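Local coordinates for 457aa long hypothetical protein (PDB 2CSU) that is of unknown function but combines a Rossmann-type domain of the CoA-binding family with two flavodoxin-like domains of the CoA-ligase type, at residues L364-V378 with K404-S416. Numbering follows the deposited sequence.
Sequences LQDPNVDMLIAICVV and KPVLAMFMAGYVS
Cys376 sets its CB over the centre of the Phe410 ring, where neighbouring parallel strands 371-377 and 406-411 of a right-handed beta-alpha-beta unit, joined through helix 388-400, pair within the flavodoxin-like Ligase-CoA domain. In this CH-pi contact Cys376 CB lies 3.5 Å from the Phe410 ring centroid, 14° off the normal, while SG approaches obliquely. The Phe410 ring, leaning toward strand 371-377 (chi1 -92°), also has the Ala374 carbonyl oxygen at its edge, and Ala374 and Ala408 are paired on this same face. On the other face, Ile373, Ile375 and Val377 stand beside Leu407, Met409 and Met411 in turn; Ile373 and Ile375 fit against helix 303-314, Leu407 against helix 434-450. Selenomethionine Met371, bent at chi3, crosses the Pro405 ring, CG to CG a tight 3.5 Å, and brings CE onto Leu407 CD1. Past the C-terminal strand ends, Val378 and Val415 slide by each other in opposite directions, CG1 meeting CG1. Alternating backbone bonds run from Leu372 N to Val378 N. At the N-terminal end, extended Lys404 fills the hollow under the 366-369 turn: NZ donates to Leu364 O from above its carbonyl plane and to Val369 O within the plane, each at 3.0 Å.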
# COMPACT_ATOMS: atom_id res chain seq x y z
N LEU A 364 2.52 18.29 22.06
CA LEU A 364 1.09 18.51 22.21
C LEU A 364 0.77 19.66 23.19
O LEU A 364 -0.33 20.19 23.19
CB LEU A 364 0.39 17.23 22.70
CG LEU A 364 0.26 16.05 21.73
CD1 LEU A 364 -0.22 14.83 22.48
CD2 LEU A 364 -0.71 16.39 20.60
N GLN A 365 1.75 20.02 24.02
CA GLN A 365 1.55 21.10 24.98
C GLN A 365 1.98 22.45 24.43
O GLN A 365 1.56 23.51 24.92
CB GLN A 365 2.30 20.80 26.28
CG GLN A 365 1.51 19.94 27.26
CD GLN A 365 2.35 19.46 28.45
OE1 GLN A 365 1.89 18.65 29.25
NE2 GLN A 365 3.58 19.96 28.55
N ASP A 366 2.82 22.42 23.40
CA ASP A 366 3.27 23.66 22.79
C ASP A 366 2.05 24.33 22.18
O ASP A 366 1.32 23.73 21.40
CB ASP A 366 4.33 23.39 21.72
CG ASP A 366 5.10 24.63 21.33
OD1 ASP A 366 4.55 25.47 20.59
OD2 ASP A 366 6.27 24.78 21.76
N PRO A 367 1.81 25.60 22.54
CA PRO A 367 0.67 26.36 22.04
C PRO A 367 0.66 26.60 20.53
O PRO A 367 -0.36 27.03 19.99
CB PRO A 367 0.77 27.67 22.82
CG PRO A 367 2.26 27.83 22.99
CD PRO A 367 2.67 26.43 23.40
N ASN A 368 1.77 26.33 19.86
CA ASN A 368 1.82 26.56 18.41
C ASN A 368 1.58 25.31 17.58
O ASN A 368 1.59 25.36 16.35
CB ASN A 368 3.16 27.18 18.01
CG ASN A 368 3.32 28.60 18.52
OD1 ASN A 368 2.40 29.40 18.43
ND2 ASN A 368 4.49 28.91 19.05
N VAL A 369 1.39 24.18 18.25
CA VAL A 369 1.14 22.92 17.56
C VAL A 369 -0.36 22.67 17.49
O VAL A 369 -1.05 22.68 18.51
CB VAL A 369 1.82 21.74 18.29
CG1 VAL A 369 1.50 20.42 17.58
CG2 VAL A 369 3.33 21.95 18.33
N ASP A 370 -0.87 22.47 16.28
CA ASP A 370 -2.30 22.21 16.08
C ASP A 370 -2.53 20.73 15.83
O ASP A 370 -3.63 20.21 16.07
CB ASP A 370 -2.81 23.02 14.89
CG ASP A 370 -2.71 24.51 15.13
OD1 ASP A 370 -2.50 25.26 14.15
OD2 ASP A 370 -2.85 24.91 16.30
N MSE A 371 -1.50 20.06 15.34
CA MSE A 371 -1.59 18.64 15.03
C MSE A 371 -0.23 17.97 15.25
O MSE A 371 0.81 18.58 15.03
CB MSE A 371 -2.04 18.48 13.58
CG MSE A 371 -2.52 17.08 13.21
SE MSE A 371 -3.45 17.09 11.66
CE MSE A 371 -2.25 16.75 10.64
N LEU A 372 -0.25 16.72 15.69
CA LEU A 372 0.98 15.98 15.93
C LEU A 372 1.04 14.72 15.06
O LEU A 372 0.13 13.89 15.10
CB LEU A 372 1.08 15.61 17.41
CG LEU A 372 2.33 14.89 17.96
CD1 LEU A 372 3.53 15.80 17.79
CD2 LEU A 372 2.17 14.55 19.41
N ILE A 373 2.09 14.60 14.26
CA ILE A 373 2.36 13.41 13.46
C ILE A 373 3.53 12.59 14.04
O ILE A 373 4.67 13.02 14.06
CB ILE A 373 2.68 13.85 12.03
CG1 ILE A 373 1.41 14.33 11.34
CG2 ILE A 373 3.24 12.66 11.23
CD1 ILE A 373 1.65 14.70 9.87
N ALA A 374 3.18 11.39 14.54
CA ALA A 374 4.23 10.53 15.09
C ALA A 374 4.75 9.50 14.06
O ALA A 374 4.02 8.64 13.58
CB ALA A 374 3.67 9.81 16.31
N ILE A 375 6.05 9.63 13.72
CA ILE A 375 6.66 8.70 12.76
C ILE A 375 7.68 7.77 13.44
O ILE A 375 8.58 8.20 14.16
CB ILE A 375 7.37 9.54 11.69
CG1 ILE A 375 6.35 10.42 10.95
CG2 ILE A 375 8.04 8.61 10.65
CD1 ILE A 375 7.03 11.36 9.94
N CYS A 376 7.50 6.45 13.23
CA CYS A 376 8.41 5.55 13.89
C CYS A 376 8.74 4.37 12.99
O CYS A 376 7.89 3.57 12.62
CB CYS A 376 7.73 5.03 15.15
SG CYS A 376 8.69 3.73 15.96
N VAL A 377 10.01 4.33 12.59
CA VAL A 377 10.52 3.06 12.14
C VAL A 377 10.76 2.17 13.36
O VAL A 377 11.46 2.53 14.31
CB VAL A 377 11.82 3.31 11.39
CG1 VAL A 377 12.36 1.99 10.86
CG2 VAL A 377 11.58 4.26 10.24
N VAL A 378 10.06 1.02 13.38
CA VAL A 378 10.15 0.16 14.55
C VAL A 378 11.50 -0.57 14.61
O VAL A 378 11.86 -1.35 13.75
CB VAL A 378 9.00 -0.84 14.51
CG1 VAL A 378 9.15 -1.85 15.65
CG2 VAL A 378 7.68 -0.11 14.67
N LYS A 404 -6.30 18.07 20.29
CA LYS A 404 -5.48 18.18 19.10
C LYS A 404 -5.34 16.83 18.41
O LYS A 404 -4.93 15.85 19.02
CB LYS A 404 -4.09 18.74 19.44
CG LYS A 404 -4.12 20.17 19.99
CD LYS A 404 -2.76 20.55 20.55
CE LYS A 404 -2.77 21.93 21.19
NZ LYS A 404 -1.36 22.38 21.46
N PRO A 405 -5.68 16.77 17.13
CA PRO A 405 -5.58 15.52 16.38
C PRO A 405 -4.16 14.95 16.40
O PRO A 405 -3.18 15.70 16.33
CB PRO A 405 -6.03 15.92 14.98
CG PRO A 405 -5.57 17.35 14.88
CD PRO A 405 -5.96 17.91 16.23
N VAL A 406 -4.07 13.63 16.51
CA VAL A 406 -2.79 12.94 16.49
C VAL A 406 -2.78 11.85 15.42
O VAL A 406 -3.64 10.97 15.37
CB VAL A 406 -2.56 12.32 17.87
CG1 VAL A 406 -1.27 11.51 17.86
CG2 VAL A 406 -2.45 13.42 18.91
N LEU A 407 -1.80 11.95 14.51
CA LEU A 407 -1.67 10.95 13.47
C LEU A 407 -0.36 10.17 13.61
O LEU A 407 0.65 10.68 14.07
CB LEU A 407 -1.71 11.66 12.12
CG LEU A 407 -3.01 12.44 11.92
CD1 LEU A 407 -3.08 13.12 10.55
CD2 LEU A 407 -4.25 11.56 12.02
N ALA A 408 -0.42 8.89 13.22
CA ALA A 408 0.78 8.07 13.32
C ALA A 408 1.17 7.48 11.97
O ALA A 408 0.35 7.16 11.13
CB ALA A 408 0.51 6.94 14.33
N MSE A 409 2.50 7.41 11.76
CA MSE A 409 3.00 6.68 10.61
C MSE A 409 4.12 5.73 11.03
O MSE A 409 5.23 6.14 11.34
CB MSE A 409 3.53 7.69 9.59
CG MSE A 409 3.61 7.11 8.18
SE MSE A 409 5.29 7.05 7.55
CE MSE A 409 5.40 5.28 7.27
N PHE A 410 3.76 4.44 11.09
CA PHE A 410 4.71 3.46 11.61
C PHE A 410 5.23 2.52 10.51
O PHE A 410 4.50 2.09 9.62
CB PHE A 410 4.01 2.65 12.69
CG PHE A 410 4.23 3.28 14.03
CD1 PHE A 410 3.95 4.63 14.21
CD2 PHE A 410 4.71 2.52 15.09
CE1 PHE A 410 4.14 5.21 15.46
CE2 PHE A 410 4.89 3.11 16.33
CZ PHE A 410 4.61 4.45 16.53
N MSE A 411 6.54 2.23 10.59
CA MSE A 411 7.14 1.34 9.60
C MSE A 411 7.99 0.26 10.28
O MSE A 411 8.79 0.52 11.17
CB MSE A 411 8.01 2.17 8.66
CG MSE A 411 7.18 3.08 7.75
SE MSE A 411 8.21 4.13 6.72
CE MSE A 411 9.02 2.84 5.77
N ALA A 412 7.79 -1.00 9.84
CA ALA A 412 6.81 -1.25 8.79
C ALA A 412 6.63 -2.75 8.55
O ALA A 412 7.20 -3.59 9.23
CB ALA A 412 7.31 -0.57 7.51
N GLY A 413 5.77 -3.07 7.57
CA GLY A 413 5.53 -4.48 7.25
C GLY A 413 5.12 -5.26 8.50
O GLY A 413 4.30 -4.84 9.30
N TYR A 414 5.70 -6.47 8.63
CA TYR A 414 5.38 -7.30 9.79
C TYR A 414 5.81 -6.62 11.09
O TYR A 414 5.10 -6.63 12.09
CB TYR A 414 6.10 -8.64 9.63
CG TYR A 414 5.54 -9.37 8.46
CD1 TYR A 414 4.16 -9.49 8.31
CD2 TYR A 414 6.39 -9.96 7.53
CE1 TYR A 414 3.64 -10.19 7.23
CE2 TYR A 414 5.87 -10.67 6.46
CZ TYR A 414 4.50 -10.79 6.31
OH TYR A 414 3.97 -11.48 5.24
N VAL A 415 7.03 -6.10 11.11
CA VAL A 415 7.65 -5.53 12.31
C VAL A 415 6.78 -4.48 13.01
O VAL A 415 6.84 -4.33 14.23
CB VAL A 415 9.00 -4.86 11.94
CG1 VAL A 415 9.68 -4.33 13.19
CG2 VAL A 415 9.88 -5.84 11.19
N SER A 416 5.98 -3.75 12.23
CA SER A 416 5.15 -2.69 12.79
C SER A 416 3.68 -3.03 13.05
O SER A 416 2.93 -2.21 13.56
CB SER A 416 5.23 -1.47 11.87
OG SER A 416 4.61 -1.72 10.62